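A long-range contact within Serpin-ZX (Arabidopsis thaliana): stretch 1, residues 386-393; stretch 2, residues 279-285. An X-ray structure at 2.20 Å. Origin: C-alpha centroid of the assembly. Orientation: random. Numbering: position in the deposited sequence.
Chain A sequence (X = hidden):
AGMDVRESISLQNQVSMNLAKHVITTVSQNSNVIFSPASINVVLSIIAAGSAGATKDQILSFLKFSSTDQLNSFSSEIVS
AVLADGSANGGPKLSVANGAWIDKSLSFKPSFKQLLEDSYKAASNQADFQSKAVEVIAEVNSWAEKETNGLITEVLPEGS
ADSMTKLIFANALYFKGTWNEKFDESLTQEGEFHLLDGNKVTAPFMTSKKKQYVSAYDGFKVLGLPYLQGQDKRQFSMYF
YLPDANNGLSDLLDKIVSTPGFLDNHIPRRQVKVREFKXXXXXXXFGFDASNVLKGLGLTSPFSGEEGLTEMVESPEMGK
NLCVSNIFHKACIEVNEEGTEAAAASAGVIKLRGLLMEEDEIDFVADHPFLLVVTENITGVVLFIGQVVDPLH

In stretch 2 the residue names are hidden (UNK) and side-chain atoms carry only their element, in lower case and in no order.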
# COMPACT_ATOMS: atom_id res chain seq x y z
N GLY A 386 0.66 2.16 -6.12
CA GLY A 386 1.58 3.24 -6.44
C GLY A 386 1.58 3.61 -7.91
O GLY A 386 0.95 2.95 -8.74
N GLN A 387 2.30 4.67 -8.23
CA GLN A 387 2.53 5.03 -9.61
C GLN A 387 4.00 5.37 -9.78
O GLN A 387 4.58 6.04 -8.92
CB GLN A 387 1.67 6.23 -10.01
CG GLN A 387 2.11 7.59 -9.48
CD GLN A 387 1.34 8.70 -10.15
OE1 GLN A 387 0.35 8.44 -10.85
NE2 GLN A 387 1.78 9.95 -9.96
N VAL A 388 4.59 4.88 -10.86
CA VAL A 388 5.96 5.23 -11.23
C VAL A 388 5.86 6.18 -12.41
O VAL A 388 5.48 5.78 -13.52
CB VAL A 388 6.78 3.97 -11.63
CG1 VAL A 388 8.20 4.34 -12.00
CG2 VAL A 388 6.79 2.97 -10.49
N VAL A 389 6.12 7.46 -12.15
CA VAL A 389 6.07 8.48 -13.20
C VAL A 389 7.46 8.98 -13.54
O VAL A 389 7.65 9.64 -14.56
CB VAL A 389 5.15 9.67 -12.82
CG1 VAL A 389 3.68 9.24 -12.78
CG2 VAL A 389 5.59 10.30 -11.50
N ASP A 390 8.43 8.65 -12.70
CA ASP A 390 9.82 9.02 -12.93
C ASP A 390 10.75 8.08 -12.17
O ASP A 390 10.95 8.25 -10.97
CB ASP A 390 10.06 10.47 -12.50
CG ASP A 390 11.53 10.85 -12.49
OD1 ASP A 390 12.39 10.03 -12.90
OD2 ASP A 390 11.83 11.98 -12.06
N PRO A 391 11.33 7.10 -12.88
CA PRO A 391 12.18 6.05 -12.32
C PRO A 391 13.47 6.60 -11.71
O PRO A 391 14.10 5.90 -10.93
CB PRO A 391 12.57 5.21 -13.54
CG PRO A 391 11.80 5.74 -14.67
CD PRO A 391 11.36 7.11 -14.35
N LEU A 392 13.85 7.82 -12.09
CA LEU A 392 15.14 8.36 -11.65
C LEU A 392 15.05 9.03 -10.29
O LEU A 392 16.07 9.43 -9.71
CB LEU A 392 15.69 9.35 -12.68
CG LEU A 392 16.38 8.72 -13.89
CD1 LEU A 392 17.03 9.78 -14.80
CD2 LEU A 392 17.41 7.72 -13.41
N HIS A 393 13.84 9.17 -9.79
CA HIS A 393 13.67 9.76 -8.48
C HIS A 393 12.82 8.86 -7.60
O HIS A 393 12.51 7.73 -7.98
CB HIS A 393 13.06 11.15 -8.59
CG HIS A 393 13.96 12.14 -9.25
ND1 HIS A 393 13.91 12.40 -10.61
CD2 HIS A 393 14.94 12.93 -8.75
CE1 HIS A 393 14.82 13.31 -10.91
NE2 HIS A 393 15.46 13.64 -9.81
OXT HIS A 393 12.45 9.24 -6.50
N UNK A 279 11.68 -3.39 -18.14
CA UNK A 279 11.19 -2.91 -16.85
C UNK A 279 12.19 -1.93 -16.21
O UNK A 279 13.33 -2.30 -15.90
c UNK A 279 10.95 -4.09 -15.88
c UNK A 279 10.33 -3.61 -14.59
c UNK A 279 10.03 -5.11 -16.53
c UNK A 279 8.70 -4.53 -16.95
N UNK A 280 11.78 -0.67 -15.98
CA UNK A 280 12.73 0.25 -15.34
C UNK A 280 12.98 -0.12 -13.89
O UNK A 280 12.04 -0.52 -13.19
c UNK A 280 10.50 -0.00 -16.29
c UNK A 280 12.00 1.59 -15.39
c UNK A 280 10.54 1.23 -15.42
N UNK A 281 14.22 0.00 -13.44
CA UNK A 281 14.50 -0.09 -12.01
C UNK A 281 13.91 1.14 -11.37
O UNK A 281 13.77 2.17 -12.03
c UNK A 281 18.43 -1.72 -10.45
c UNK A 281 18.20 -1.35 -11.91
c UNK A 281 16.01 -0.12 -11.74
c UNK A 281 16.72 -1.35 -12.27
n UNK A 281 19.87 -1.53 -10.07
N UNK A 282 13.56 1.06 -10.09
CA UNK A 282 13.24 2.26 -9.31
C UNK A 282 13.31 1.98 -7.81
O UNK A 282 13.21 0.84 -7.38
c UNK A 282 11.87 2.82 -9.68
c UNK A 282 8.96 0.71 -8.43
c UNK A 282 8.69 -0.08 -9.53
c UNK A 282 9.44 0.05 -10.69
c UNK A 282 10.00 1.66 -8.48
c UNK A 282 10.76 1.81 -9.63
c UNK A 282 10.48 1.00 -10.73
N UNK A 283 13.51 3.03 -7.02
CA UNK A 283 13.58 2.88 -5.58
C UNK A 283 13.17 4.20 -4.95
O UNK A 283 13.80 5.22 -5.21
c UNK A 283 16.65 1.44 -1.81
c UNK A 283 15.13 2.28 -3.63
n UNK A 283 18.06 1.14 -1.36
c UNK A 283 16.58 2.04 -3.21
c UNK A 283 15.00 2.54 -5.13
N UNK A 284 12.11 4.18 -4.15
CA UNK A 284 11.68 5.40 -3.49
C UNK A 284 10.79 5.16 -2.29
O UNK A 284 10.23 4.08 -2.11
c UNK A 284 8.53 4.56 -6.76
c UNK A 284 7.32 4.81 -6.12
c UNK A 284 9.71 5.80 -5.06
c UNK A 284 7.31 5.55 -4.95
c UNK A 284 11.00 6.34 -4.48
c UNK A 284 9.72 5.05 -6.22
c UNK A 284 8.50 6.05 -4.43
N UNK A 285 10.66 6.19 -1.45
CA UNK A 285 9.73 6.14 -0.34
C UNK A 285 8.70 7.25 -0.54
O UNK A 285 8.88 8.14 -1.37
c UNK A 285 10.47 6.32 0.98
o UNK A 285 10.93 7.66 1.10
O HOH W 1 16.34 4.25 -11.68
O HOH W 2 14.01 7.84 -4.46
O HOH W 3 13.53 5.49 -8.39

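Position 279 carries four side-chain carbons, forked at the first, with one arm two carbons long, all out of reach of stretch 1. That branching identifies Ile279.

At position 280 three carbons close a ring onto the backbone N, and CB, pointing toward stretch 1, lies 4.1 Å from CB of Pro391. This is Pro280, one apolar ring meeting another where neither residue has a backbone N-H to offer.

Position 281 has four carbons in a row ending in nitrogen. The side chain starts away from stretch 1, and the contact is left to the backbone, with O of 281 3.6 Å from Pro391 CB. The residue is Lys281. Water 1 can donate to Pro391 O at 2.9 Å and, weakly, to Lys281 O at 3.3 Å, with more acceptors in reach than it has protons.

Position 282 shows one carbon and then a ring of six carbons, with no oxygen on the ring. Val388 CG2 sits over one face, 3.7 Å from the ring centroid and 12° off the ring normal, a CH-pi contact; CB of 282 lies 4.0 Å from Pro391 O. This is Phe282 rather than tyrosine, and the ring carbon nearest the methyl, also at 3.7 Å from Val388 CG2, is Phe282 CZ.

Position 283 again has four carbons in a row ending in nitrogen, an extended chain whose end leads away from stretch 1. It is Lys283, with all four chi angles t.

Position 284 repeats the single carbon and six-carbon ring. Val388 CG2 approaches at the ring edge, Gln387 O lies 4.1 Å from a ring carbon, and CB of 284 is 3.8 Å from His393 OXT. This is Phe284; the carbon near Gln387 O is Phe284 CZ, and Val388 CG2 is 4.4 Å from Phe284 CE1.

Position 285 has one carbon and one oxygen, points away and makes no contact: Ser285.

The rule to read is alternation. Phe282 and Phe284, both chi1 p, point toward stretch 1 and share one Val388 methyl, face for the first and edge for the second, while the backbone of Lys283 between them is linked by water. No direct hydrogen bond crosses. Water 3 accepts from Lys283 N at 2.8 Å and can donate to Pro391 O at 2.6 Å and His393 O at 2.5 Å, although acceptors in reach outnumber its protons. Water 2 donates to Lys283 O at 2.7 Å and His393 OXT at 2.9 Å. Stretch 1 presents these acceptors from a type I turn, braced by Asp390: Asp390 OD1 accepts from Leu392 N at 2.8 Å and Asp390 OD2 from His393 ND1 at 2.6 Å.

Stretch 2 (279-285) IPKFKFS
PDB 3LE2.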